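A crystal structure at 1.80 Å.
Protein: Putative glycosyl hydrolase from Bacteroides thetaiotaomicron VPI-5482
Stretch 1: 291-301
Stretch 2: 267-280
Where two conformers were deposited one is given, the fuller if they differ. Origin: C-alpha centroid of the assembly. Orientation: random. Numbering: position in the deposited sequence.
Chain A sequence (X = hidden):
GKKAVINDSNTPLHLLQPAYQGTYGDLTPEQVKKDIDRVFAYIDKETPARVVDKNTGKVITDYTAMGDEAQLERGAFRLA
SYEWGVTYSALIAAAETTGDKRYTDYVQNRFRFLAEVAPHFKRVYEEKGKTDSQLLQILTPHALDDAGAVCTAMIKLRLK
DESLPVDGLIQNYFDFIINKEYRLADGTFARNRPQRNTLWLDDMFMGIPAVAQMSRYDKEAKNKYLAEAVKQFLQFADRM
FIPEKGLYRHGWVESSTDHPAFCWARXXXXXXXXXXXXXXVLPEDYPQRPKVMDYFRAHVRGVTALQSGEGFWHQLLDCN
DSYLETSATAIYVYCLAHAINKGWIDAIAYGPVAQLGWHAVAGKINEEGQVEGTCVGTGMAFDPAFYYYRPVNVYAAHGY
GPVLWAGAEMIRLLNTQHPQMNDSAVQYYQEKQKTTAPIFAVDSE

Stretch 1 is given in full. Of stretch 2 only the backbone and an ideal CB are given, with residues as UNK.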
# COMPACT_ATOMS: atom_id res chain seq x y z
N LYS A 291 -19.69 22.97 -2.94
CA LYS A 291 -19.68 21.65 -2.32
C LYS A 291 -19.42 20.55 -3.33
O LYS A 291 -18.76 19.56 -3.03
CB LYS A 291 -21.02 21.38 -1.62
CG LYS A 291 -21.15 22.09 -0.30
CD LYS A 291 -22.35 21.60 0.47
CE LYS A 291 -22.45 22.30 1.80
NZ LYS A 291 -23.73 21.88 2.48
N VAL A 292 -19.99 20.71 -4.52
CA VAL A 292 -19.77 19.76 -5.60
C VAL A 292 -18.33 19.85 -6.08
O VAL A 292 -17.66 18.83 -6.28
CB VAL A 292 -20.72 20.01 -6.78
CG1 VAL A 292 -20.39 19.10 -7.98
CG2 VAL A 292 -22.15 19.79 -6.36
N MSE A 293 -17.85 21.07 -6.24
CA MSE A 293 -16.47 21.27 -6.68
C MSE A 293 -15.45 20.75 -5.68
O MSE A 293 -14.42 20.15 -6.03
CB MSE A 293 -16.23 22.74 -7.01
CG MSE A 293 -14.84 23.05 -7.50
SE MSE A 293 -14.31 22.22 -9.18
CE MSE A 293 -15.31 23.28 -10.33
N ASP A 294 -15.68 21.00 -4.41
CA ASP A 294 -14.85 20.43 -3.36
C ASP A 294 -14.80 18.89 -3.40
O ASP A 294 -13.72 18.32 -3.24
CB ASP A 294 -15.36 20.87 -1.99
CG ASP A 294 -15.07 22.34 -1.68
OD1 ASP A 294 -14.33 23.02 -2.45
OD2 ASP A 294 -15.62 22.83 -0.68
N TYR A 295 -15.94 18.24 -3.59
CA TYR A 295 -15.97 16.80 -3.75
C TYR A 295 -15.18 16.36 -4.95
O TYR A 295 -14.41 15.39 -4.89
CB TYR A 295 -17.40 16.25 -3.89
CG TYR A 295 -18.02 15.85 -2.58
CD1 TYR A 295 -17.48 14.82 -1.83
CD2 TYR A 295 -19.18 16.48 -2.11
CE1 TYR A 295 -18.04 14.44 -0.64
CE2 TYR A 295 -19.76 16.06 -0.92
CZ TYR A 295 -19.16 15.06 -0.19
OH TYR A 295 -19.75 14.66 0.98
N PHE A 296 -15.36 17.07 -6.07
CA PHE A 296 -14.61 16.75 -7.30
C PHE A 296 -13.12 16.88 -7.11
O PHE A 296 -12.35 15.95 -7.36
CB PHE A 296 -15.00 17.71 -8.42
CG PHE A 296 -14.24 17.44 -9.72
CD1 PHE A 296 -14.37 16.22 -10.38
CD2 PHE A 296 -13.36 18.40 -10.22
CE1 PHE A 296 -13.62 15.95 -11.53
CE2 PHE A 296 -12.61 18.16 -11.38
CZ PHE A 296 -12.75 16.94 -12.04
N ARG A 297 -12.70 18.02 -6.58
CA ARG A 297 -11.29 18.21 -6.32
C ARG A 297 -10.66 17.20 -5.35
O ARG A 297 -9.51 16.78 -5.57
CB ARG A 297 -11.04 19.64 -5.90
CG ARG A 297 -11.14 20.62 -7.06
CD ARG A 297 -10.89 22.00 -6.56
NE ARG A 297 -10.88 22.87 -7.74
CZ ARG A 297 -11.34 24.12 -7.77
NH1 ARG A 297 -11.83 24.70 -6.67
NH2 ARG A 297 -11.33 24.79 -8.92
N ALA A 298 -11.36 16.82 -4.29
CA ALA A 298 -10.87 15.83 -3.35
C ALA A 298 -10.74 14.46 -4.03
O ALA A 298 -9.78 13.74 -3.78
CB ALA A 298 -11.77 15.71 -2.12
N HIS A 299 -11.68 14.12 -4.90
CA HIS A 299 -11.64 12.85 -5.62
C HIS A 299 -10.49 12.82 -6.63
O HIS A 299 -9.77 11.83 -6.76
CB HIS A 299 -12.97 12.62 -6.32
CG HIS A 299 -13.19 11.21 -6.77
ND1 HIS A 299 -14.07 10.89 -7.78
CD2 HIS A 299 -12.63 10.04 -6.36
CE1 HIS A 299 -14.07 9.57 -7.95
NE2 HIS A 299 -13.21 9.03 -7.10
N VAL A 300 -10.26 13.95 -7.29
CA VAL A 300 -9.13 14.07 -8.20
C VAL A 300 -7.81 13.75 -7.47
O VAL A 300 -6.96 12.96 -7.96
CB VAL A 300 -9.05 15.43 -8.87
CG1 VAL A 300 -7.65 15.69 -9.49
CG2 VAL A 300 -10.12 15.60 -9.92
N ARG A 301 -7.63 14.35 -6.30
CA ARG A 301 -6.41 14.14 -5.54
C ARG A 301 -6.23 12.68 -5.10
O ARG A 301 -5.11 12.17 -5.10
CB ARG A 301 -6.35 15.09 -4.34
CG ARG A 301 -6.08 16.54 -4.73
CD ARG A 301 -5.77 17.39 -3.50
NE ARG A 301 -6.96 17.65 -2.70
CZ ARG A 301 -7.80 18.67 -2.90
NH1 ARG A 301 -7.66 19.54 -3.91
NH2 ARG A 301 -8.86 18.79 -2.12
N UNK A 267 -16.28 2.22 -11.33
CA UNK A 267 -17.35 2.98 -10.67
C UNK A 267 -16.78 4.27 -10.09
O UNK A 267 -17.46 5.28 -10.05
CB UNK A 267 -18.01 2.15 -9.57
N UNK A 268 -15.51 4.26 -9.65
CA UNK A 268 -14.88 5.51 -9.25
C UNK A 268 -14.75 6.43 -10.44
O UNK A 268 -15.00 7.63 -10.33
CB UNK A 268 -13.51 5.25 -8.62
N UNK A 269 -14.52 5.86 -11.63
CA UNK A 269 -14.57 6.64 -12.86
C UNK A 269 -15.96 7.22 -13.08
O UNK A 269 -16.11 8.40 -13.39
CB UNK A 269 -14.16 5.78 -14.06
N UNK A 270 -17.00 6.43 -12.93
CA UNK A 270 -18.35 6.94 -13.09
C UNK A 270 -18.64 8.13 -12.15
O UNK A 270 -19.28 9.07 -12.55
CB UNK A 270 -19.36 5.81 -12.84
N UNK A 271 -18.13 8.10 -10.93
CA UNK A 271 -18.35 9.18 -9.95
C UNK A 271 -17.58 10.43 -10.38
O UNK A 271 -18.06 11.56 -10.23
CB UNK A 271 -17.92 8.74 -8.55
N UNK A 272 -16.38 10.25 -10.90
CA UNK A 272 -15.56 11.39 -11.39
C UNK A 272 -16.22 12.02 -12.61
O UNK A 272 -16.29 13.26 -12.74
CB UNK A 272 -14.14 10.94 -11.74
N UNK A 273 -16.73 11.15 -13.48
CA UNK A 273 -17.43 11.59 -14.71
C UNK A 273 -18.73 12.28 -14.38
O UNK A 273 -19.10 13.25 -15.05
CB UNK A 273 -17.70 10.40 -15.64
N UNK A 274 -19.44 11.79 -13.38
CA UNK A 274 -20.67 12.47 -12.92
C UNK A 274 -20.40 13.90 -12.49
O UNK A 274 -21.11 14.83 -12.86
CB UNK A 274 -21.30 11.70 -11.76
N UNK A 275 -19.35 14.09 -11.70
CA UNK A 275 -18.96 15.44 -11.30
C UNK A 275 -18.68 16.32 -12.51
O UNK A 275 -19.10 17.46 -12.56
CB UNK A 275 -17.73 15.39 -10.39
N UNK A 276 -17.96 15.80 -13.52
CA UNK A 276 -17.73 16.55 -14.76
C UNK A 276 -19.03 16.86 -15.49
O UNK A 276 -19.21 17.99 -15.91
CB UNK A 276 -16.80 15.77 -15.68
N UNK A 277 -19.92 15.88 -15.64
CA UNK A 277 -21.18 16.14 -16.32
C UNK A 277 -22.03 17.20 -15.62
O UNK A 277 -22.68 18.04 -16.27
CB UNK A 277 -21.98 14.84 -16.44
N UNK A 278 -22.06 17.14 -14.30
CA UNK A 278 -22.81 18.09 -13.47
C UNK A 278 -22.18 19.47 -13.49
O UNK A 278 -22.87 20.46 -13.69
CB UNK A 278 -22.90 17.58 -12.03
N UNK A 279 -20.86 19.52 -13.33
CA UNK A 279 -20.17 20.80 -13.40
C UNK A 279 -20.19 21.47 -14.80
O UNK A 279 -20.07 22.71 -14.93
CB UNK A 279 -18.72 20.60 -12.96
N UNK A 280 -20.39 20.67 -15.85
CA UNK A 280 -20.62 21.22 -17.18
C UNK A 280 -21.93 21.97 -17.25
O UNK A 280 -22.10 22.85 -18.08
CB UNK A 280 -20.60 20.11 -18.23

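Two helices cross at 143° between their N-to-C directions, broadly antiparallel, with axes 9.9 Å apart at closest approach. Stretch 1 turns Val292, Phe296 and His299 toward the hidden helix, so the opening positions of stretch 2 meet the imidazole and the closing ones meet Val292.

Position 267 lies out of reach of stretch 1, which sets no demand there; it is Ala267.

At 268 CA-to-CB points sideways, yet the ideal CB stands 4.1 Å from His299 NE2. A short polar side chain able to bend toward that nitrogen would suit: Asn, Asp, Ser or Thr. The residue is Asn268, with chi1 at -93°, between wells. His299 NE2 donates to Asn268 OD1 at 2.9 Å, with an N-H...O angle of 150°, and the oxygen lies at the edge of the ring, near its plane, where an N-H can point. This bond places the proton on NE2.

Positions 269 and 270 point away from stretch 1, which leaves both free; they are Gly269 and Trp270.

At 271 the ideal CB is already 4.0 Å from His299 CE1, so a small residue, Ala, Ser or Gly, fits easily. Ala271 rests its CB 3.9 Å from His299 CE1. Its backbone matters too: a water donates to Ala271 O at 3.0 Å and lies 2.9 Å from His299 ND1, joining the helices on the imidazole's other nitrogen.

Position 272 starts sideways, its ideal CB 4.0 Å from His299 ND1 and 5.0 Å from Phe296 CE1. A branched or flexible apolar chain, Leu, Ile or Met, could fill the space between these rings. Leu272, chi1 t and chi2 p, brings CD1 to 3.5 Å from Phe296 CE1, 3.4 Å from His299 ND1 and 4.0 Å from Val300 CG2, so one methyl touches three residues.

Positions 273 and 274 again leave stretch 1 behind. Leu273 points away; Thr274, out of reach, turns OG1 back to donate to Trp270 O at 2.7 Å.

At 275 the CB points toward Phe296, and the ideal CB is only 3.5 Å from Phe296 CD1. Ala or Gly is the natural reading. Ala275 keeps CB 3.5 Å from Phe296 CD1, and here the backbones draw to 6.1 Å between Phe296 CA and Ala275 CA.

At 276 CA-to-CB points sideways, and the ideal CB is 5.2 Å from Phe296 CE1; Cys, Ser, Ala or Val would serve. Cys276 sets SG 3.9 Å from Phe296 CE1, completing with Leu272, Ala275 and 279 the hole that receives the phenylalanine.

Position 277 is out of reach and holds Glu277.

Both 278 and 279 point toward stretch 1, with ideal CBs 5.0 and 5.5 Å from Val292 CG1, room for Leu, Ile or Met. Leu278 reaches Val292 CG1 with CD2 at 4.0 Å. Leu279, chi1 m and chi2 t, spreads wider: its closest approaches are Leu279 CD2 to Val292 CG1 at 3.9 Å, Leu279 CD1 to CE of selenomethionine Met293 at 3.9 Å and Leu279 CD1 to Phe296 CB at 4.1 Å.

Position 280, out of reach, is Asp280.

Stretch 2 267-280: ANGWALLTACELLD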
# COMPACT_ATOMS: atom_id res chain seq x y z
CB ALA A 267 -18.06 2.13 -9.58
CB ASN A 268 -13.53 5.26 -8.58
CG ASN A 268 -13.68 5.18 -7.07
OD1 ASN A 268 -13.53 6.21 -6.38
ND2 ASN A 268 -14.08 3.99 -6.55
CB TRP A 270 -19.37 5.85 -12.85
CG TRP A 270 -19.41 4.74 -13.87
CD1 TRP A 270 -19.72 3.41 -13.63
CD2 TRP A 270 -19.17 4.84 -15.28
NE1 TRP A 270 -19.66 2.72 -14.79
CE2 TRP A 270 -19.31 3.56 -15.81
CE3 TRP A 270 -18.83 5.88 -16.14
CZ2 TRP A 270 -19.13 3.28 -17.14
CZ3 TRP A 270 -18.65 5.60 -17.49
CH2 TRP A 270 -18.79 4.30 -17.96
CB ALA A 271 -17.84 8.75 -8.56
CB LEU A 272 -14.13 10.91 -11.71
CG LEU A 272 -13.03 12.00 -11.74
CD1 LEU A 272 -12.84 12.73 -10.37
CD2 LEU A 272 -11.71 11.40 -12.25
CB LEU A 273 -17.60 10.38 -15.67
CG LEU A 273 -18.20 10.59 -17.05
CD1 LEU A 273 -17.65 11.75 -17.79
CD2 LEU A 273 -18.05 9.30 -17.88
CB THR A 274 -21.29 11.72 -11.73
OG1 THR A 274 -21.64 10.41 -12.17
CG2 THR A 274 -22.56 12.41 -11.25
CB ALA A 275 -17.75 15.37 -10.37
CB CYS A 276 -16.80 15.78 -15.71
SG CYS A 276 -15.09 15.63 -15.11
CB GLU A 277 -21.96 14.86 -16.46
CG GLU A 277 -21.34 13.81 -17.41
CD GLU A 277 -21.52 14.14 -18.86
OE1 GLU A 277 -20.66 14.83 -19.41
OE2 GLU A 277 -22.48 13.61 -19.46
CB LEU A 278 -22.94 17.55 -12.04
CG LEU A 278 -23.72 18.38 -11.03
CD1 LEU A 278 -25.10 18.70 -11.56
CD2 LEU A 278 -23.79 17.67 -9.65
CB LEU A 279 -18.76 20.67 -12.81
CG LEU A 279 -18.67 20.46 -11.31
CD1 LEU A 279 -17.30 19.98 -10.97
CD2 LEU A 279 -19.07 21.72 -10.50
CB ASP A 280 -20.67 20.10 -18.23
CG ASP A 280 -19.28 19.57 -18.60
OD1 ASP A 280 -18.23 20.21 -18.30
OD2 ASP A 280 -19.25 18.48 -19.26
O HOH W 1 -16.08 12.82 -8.43
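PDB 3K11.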